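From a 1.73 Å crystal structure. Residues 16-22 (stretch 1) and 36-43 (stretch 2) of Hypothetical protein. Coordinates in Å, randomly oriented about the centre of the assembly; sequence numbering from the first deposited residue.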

ATOM      1  N   ASP B  16       6.686  -3.388  14.825  1.00 21.73           N
ATOM      2  CA  ASP B  16       5.398  -4.040  15.006  1.00 21.26           C
ATOM      3  C   ASP B  16       4.279  -3.171  14.524  1.00 23.68           C
ATOM      4  O   ASP B  16       4.303  -1.953  14.718  1.00 23.65           O
ATOM      5  CB  ASP B  16       5.157  -4.289  16.517  1.00 22.52           C
ATOM      6  CG  ASP B  16       6.175  -5.183  17.184  1.00 26.25           C
ATOM      7  OD1 ASP B  16       7.264  -4.684  17.526  1.00 25.38           O
ATOM      8  OD2 ASP B  16       5.864  -6.375  17.407  1.00 27.29           O
ATOM      9  N   VAL B  17       3.250  -3.796  13.978  1.00 21.13           N
ATOM     10  CA  VAL B  17       2.021  -3.111  13.611  1.00 20.41           C
ATOM     11  C   VAL B  17       0.935  -4.089  14.029  1.00 24.28           C
ATOM     12  O   VAL B  17       1.009  -5.260  13.636  1.00 24.39           O
ATOM     13  CB  VAL B  17       1.936  -2.780  12.094  1.00 24.57           C
ATOM     14  CG1 VAL B  17       0.559  -2.219  11.734  1.00 25.29           C
ATOM     15  CG2 VAL B  17       3.023  -1.784  11.680  1.00 24.42           C
ATOM     16  N   ILE B  18      -0.051  -3.641  14.824  1.00 21.06           N
ATOM     17  CA  ILE B  18      -1.159  -4.524  15.208  1.00 21.07           C
ATOM     18  C   ILE B  18      -2.457  -3.853  14.820  1.00 28.38           C
ATOM     19  O   ILE B  18      -2.740  -2.763  15.318  1.00 28.41           O
ATOM     20  CB  ILE B  18      -1.160  -4.893  16.713  1.00 24.33           C
ATOM     21  CG1 ILE B  18       0.235  -5.418  17.142  1.00 24.94           C
ATOM     22  CG2 ILE B  18      -2.287  -5.899  17.006  1.00 26.61           C
ATOM     23  CD1 ILE B  18       0.393  -5.777  18.630  1.00 34.86           C
ATOM     24  N   MET B  19      -3.262  -4.517  13.969  1.00 24.61           N
ATOM     25  CA  MET B  19      -4.573  -3.988  13.586  1.00 23.36           C
ATOM     26  C   MET B  19      -5.654  -4.815  14.261  1.00 28.81           C
ATOM     27  O   MET B  19      -5.610  -6.053  14.231  1.00 29.32           O
ATOM     28  CB  MET B  19      -4.773  -4.014  12.052  1.00 23.90           C
ATOM     29  CG  MET B  19      -6.150  -3.493  11.599  1.00 25.58           C
ATOM     30  SD  MET B  19      -6.359  -3.339   9.762  1.00 23.18           S
ATOM     31  CE  MET B  19      -5.426  -1.980   9.499  1.00 22.57           C
ATOM     32  N   ASP B  20      -6.651  -4.135  14.838  1.00 27.07           N
ATOM     33  CA  ASP B  20      -7.776  -4.825  15.451  1.00 28.66           C
ATOM     34  C   ASP B  20      -9.066  -4.067  15.171  1.00 35.21           C
ATOM     35  O   ASP B  20      -9.028  -2.846  15.001  1.00 34.33           O
ATOM     36  CB  ASP B  20      -7.549  -5.074  16.954  1.00 31.14           C
ATOM     37  CG  ASP B  20      -8.607  -5.983  17.567  1.00 37.50           C
ATOM     38  OD1 ASP B  20      -8.850  -7.085  17.006  1.00 36.06           O
ATOM     39  OD2 ASP B  20      -9.225  -5.578  18.570  1.00 41.47           O
ATOM     40  N   GLY B  21     -10.176  -4.801  15.065  1.00 34.96           N
ATOM     41  CA  GLY B  21     -11.486  -4.233  14.776  1.00 37.14           C
ATOM     42  C   GLY B  21     -11.893  -4.329  13.317  1.00 42.70           C
ATOM     43  O   GLY B  21     -13.029  -3.993  12.972  1.00 45.14           O
ATOM     44  N   HIS B  22     -10.975  -4.784  12.446  1.00 37.69           N
ATOM     45  CA  HIS B  22     -11.217  -4.930  11.005  1.00 50.30           C
ATOM     46  C   HIS B  22     -12.155  -6.104  10.687  1.00 80.77           C
ATOM     47  O   HIS B  22     -12.212  -7.081  11.435  1.00 50.47           O
ATOM     48  CB  HIS B  22      -9.887  -5.070  10.241  1.00 48.75           C
ATOM     49  CG  HIS B  22      -9.037  -6.202  10.731  1.00 51.02           C
ATOM     50  ND1 HIS B  22      -8.359  -6.126  11.934  1.00 51.57           N
ATOM     51  CD2 HIS B  22      -8.801  -7.412  10.171  1.00 52.90           C
ATOM     52  CE1 HIS B  22      -7.727  -7.281  12.065  1.00 50.75           C
ATOM     53  NE2 HIS B  22      -7.968  -8.091  11.034  1.00 51.78           N
ATOM     54  N   GLY B  36     -10.975  -0.252   3.096  1.00 41.78           N
ATOM     55  CA  GLY B  36      -9.728   0.435   2.765  1.00 39.60           C
ATOM     56  C   GLY B  36      -8.568   0.012   3.644  1.00 40.99           C
ATOM     57  O   GLY B  36      -7.527  -0.406   3.127  1.00 38.82           O
ATOM     58  N   ALA B  37      -8.744   0.100   4.984  1.00 38.37           N
ATOM     59  CA  ALA B  37      -7.725  -0.267   5.975  1.00 37.13           C
ATOM     60  C   ALA B  37      -7.248  -1.703   5.801  1.00 39.20           C
ATOM     61  O   ALA B  37      -6.032  -1.933   5.777  1.00 36.81           O
ATOM     62  CB  ALA B  37      -8.253  -0.062   7.386  1.00 39.12           C
ATOM     63  N   SER B  38      -8.196  -2.658   5.632  1.00 36.91           N
ATOM     64  CA  SER B  38      -7.885  -4.083   5.458  1.00 37.14           C
ATOM     65  C   SER B  38      -7.089  -4.349   4.183  1.00 39.73           C
ATOM     66  O   SER B  38      -6.091  -5.068   4.228  1.00 39.86           O
ATOM     67  CB  SER B  38      -9.157  -4.926   5.488  1.00 42.40           C
ATOM     68  OG  SER B  38      -9.768  -4.840   6.763  1.00 53.52           O
ATOM     69  N   ALA B  39      -7.507  -3.743   3.063  1.00 35.35           N
ATOM     70  CA  ALA B  39      -6.839  -3.904   1.770  1.00 34.18           C
ATOM     71  C   ALA B  39      -5.397  -3.403   1.835  1.00 34.80           C
ATOM     72  O   ALA B  39      -4.501  -4.052   1.306  1.00 33.78           O
ATOM     73  CB  ALA B  39      -7.605  -3.168   0.678  1.00 35.99           C
ATOM     74  N   VAL B  40      -5.179  -2.259   2.501  1.00 30.06           N
ATOM     75  CA  VAL B  40      -3.847  -1.663   2.655  1.00 27.73           C
ATOM     76  C   VAL B  40      -2.963  -2.580   3.510  1.00 30.25           C
ATOM     77  O   VAL B  40      -1.823  -2.860   3.139  1.00 28.28           O
ATOM     78  CB  VAL B  40      -3.937  -0.221   3.234  1.00 30.69           C
ATOM     79  CG1 VAL B  40      -2.559   0.295   3.649  1.00 29.08           C
ATOM     80  CG2 VAL B  40      -4.574   0.731   2.232  1.00 31.55           C
ATOM     81  N   LEU B  41      -3.468  -3.066   4.625  1.00 27.81           N
ATOM     82  CA  LEU B  41      -2.681  -3.926   5.481  1.00 28.84           C
ATOM     83  C   LEU B  41      -2.352  -5.277   4.849  1.00 30.15           C
ATOM     84  O   LEU B  41      -1.205  -5.621   4.747  1.00 28.73           O
ATOM     85  CB  LEU B  41      -3.385  -4.086   6.810  1.00 30.78           C
ATOM     86  CG  LEU B  41      -2.713  -4.748   8.004  1.00 37.44           C
ATOM     87  CD1 LEU B  41      -2.044  -6.063   7.766  1.00 38.23           C
ATOM     88  CD2 LEU B  41      -1.999  -3.802   8.939  1.00 40.21           C
ATOM     89  N   PHE B  42      -3.373  -6.021   4.423  1.00 29.14           N
ATOM     90  CA  PHE B  42      -3.127  -7.334   3.819  1.00 29.89           C
ATOM     91  C   PHE B  42      -2.297  -7.243   2.546  1.00 30.87           C
ATOM     92  O   PHE B  42      -1.391  -8.051   2.357  1.00 28.62           O
ATOM     93  CB  PHE B  42      -4.431  -8.124   3.609  1.00 33.92           C
ATOM     94  CG  PHE B  42      -5.260  -8.314   4.865  1.00 37.22           C
ATOM     95  CD1 PHE B  42      -4.659  -8.647   6.073  1.00 41.36           C
ATOM     96  CD2 PHE B  42      -6.644  -8.199   4.826  1.00 42.29           C
ATOM     97  CE1 PHE B  42      -5.426  -8.813   7.235  1.00 43.63           C
ATOM     98  CE2 PHE B  42      -7.411  -8.366   5.983  1.00 46.32           C
ATOM     99  CZ  PHE B  42      -6.796  -8.663   7.181  1.00 44.21           C
ATOM    100  N   GLY B  43      -2.560  -6.219   1.731  1.00 27.54           N
ATOM    101  CA  GLY B  43      -1.822  -5.992   0.495  1.00 27.02           C
ATOM    102  C   GLY B  43      -0.362  -5.716   0.788  1.00 28.83           C
ATOM    103  O   GLY B  43       0.512  -6.249   0.100  1.00 28.81           O
TER

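Strand 16-20 packs against helix 36-43 of the same chain mainly through side chains: no hydrogen bond crosses between the two stretches, and the contact rests on apolar packing and one oblique aromatic pair. The two axes run closer to antiparallel than parallel, with 146° between their N-to-C directions and a closest approach of 10.7 Å, a gap bridged by side chains from both elements. Together the stretches bury 280 Å², most of it on Met19, Leu41 and His22.

Met19 covers the most surface (75 Å²). Its CA-to-CB bond points toward the helix, and with chi1 and chi2 both t the chain runs out extended before chi3 (m) turns the terminal methyl. That methyl lies between two helix residues one turn apart: Met19 CE is 4.0 Å from Ala37 CB and 3.9 Å from Leu41 CD2. It also approaches the backbone, with Met19 CE 3.8 Å from Ala37 O, the carbonyl oxygen that already accepts the helical hydrogen bond from Leu41 N (3.0 Å). A long, flexible, unbranched side chain suits this reach, and the small Ala37, which also points toward the strand, has its CB and its O both within 4.0 Å of Met19 CE.

Leu41 (59 Å²) is the helix's main contribution. It points toward the strand with chi1 t and chi2 m, and the same methyl serves two strand residues, since Leu41 CD2 meets Val17 CG1 at 4.1 Å as well as Met19 CE. Val17 and Met19, two apart in the strand, both point toward the helix, whereas Ile18 between them points away, the usual alternation of a strand. Val17, Met19, Ala37 and Leu41 are all buried, as befits side chains with no strongly polar group to satisfy.

His22 (48 Å²), three residues after Met19, widens the contact round the helix to Ser38 and Phe42, each the neighbour in sequence of a residue that Met19 touches. Its chi1 is p, and its CA-to-CB bond points toward the helix. His22 CB is 3.5 Å from Ser38 OG, a van der Waals contact, while His22 CD2 lies 3.8 Å from Phe42 CZ. The two rings meet obliquely, their centroids 5.9 Å apart and their planes at 70°. Phe42 leaves the helix sideways, but the end of its long side chain comes nearer, bringing CZ within reach of the imidazole. Both aromatic residues remain partly exposed, and His22 NE2 is hydrogen-bonded elsewhere in the structure, so the imidazole can join this packing while keeping a polar partner.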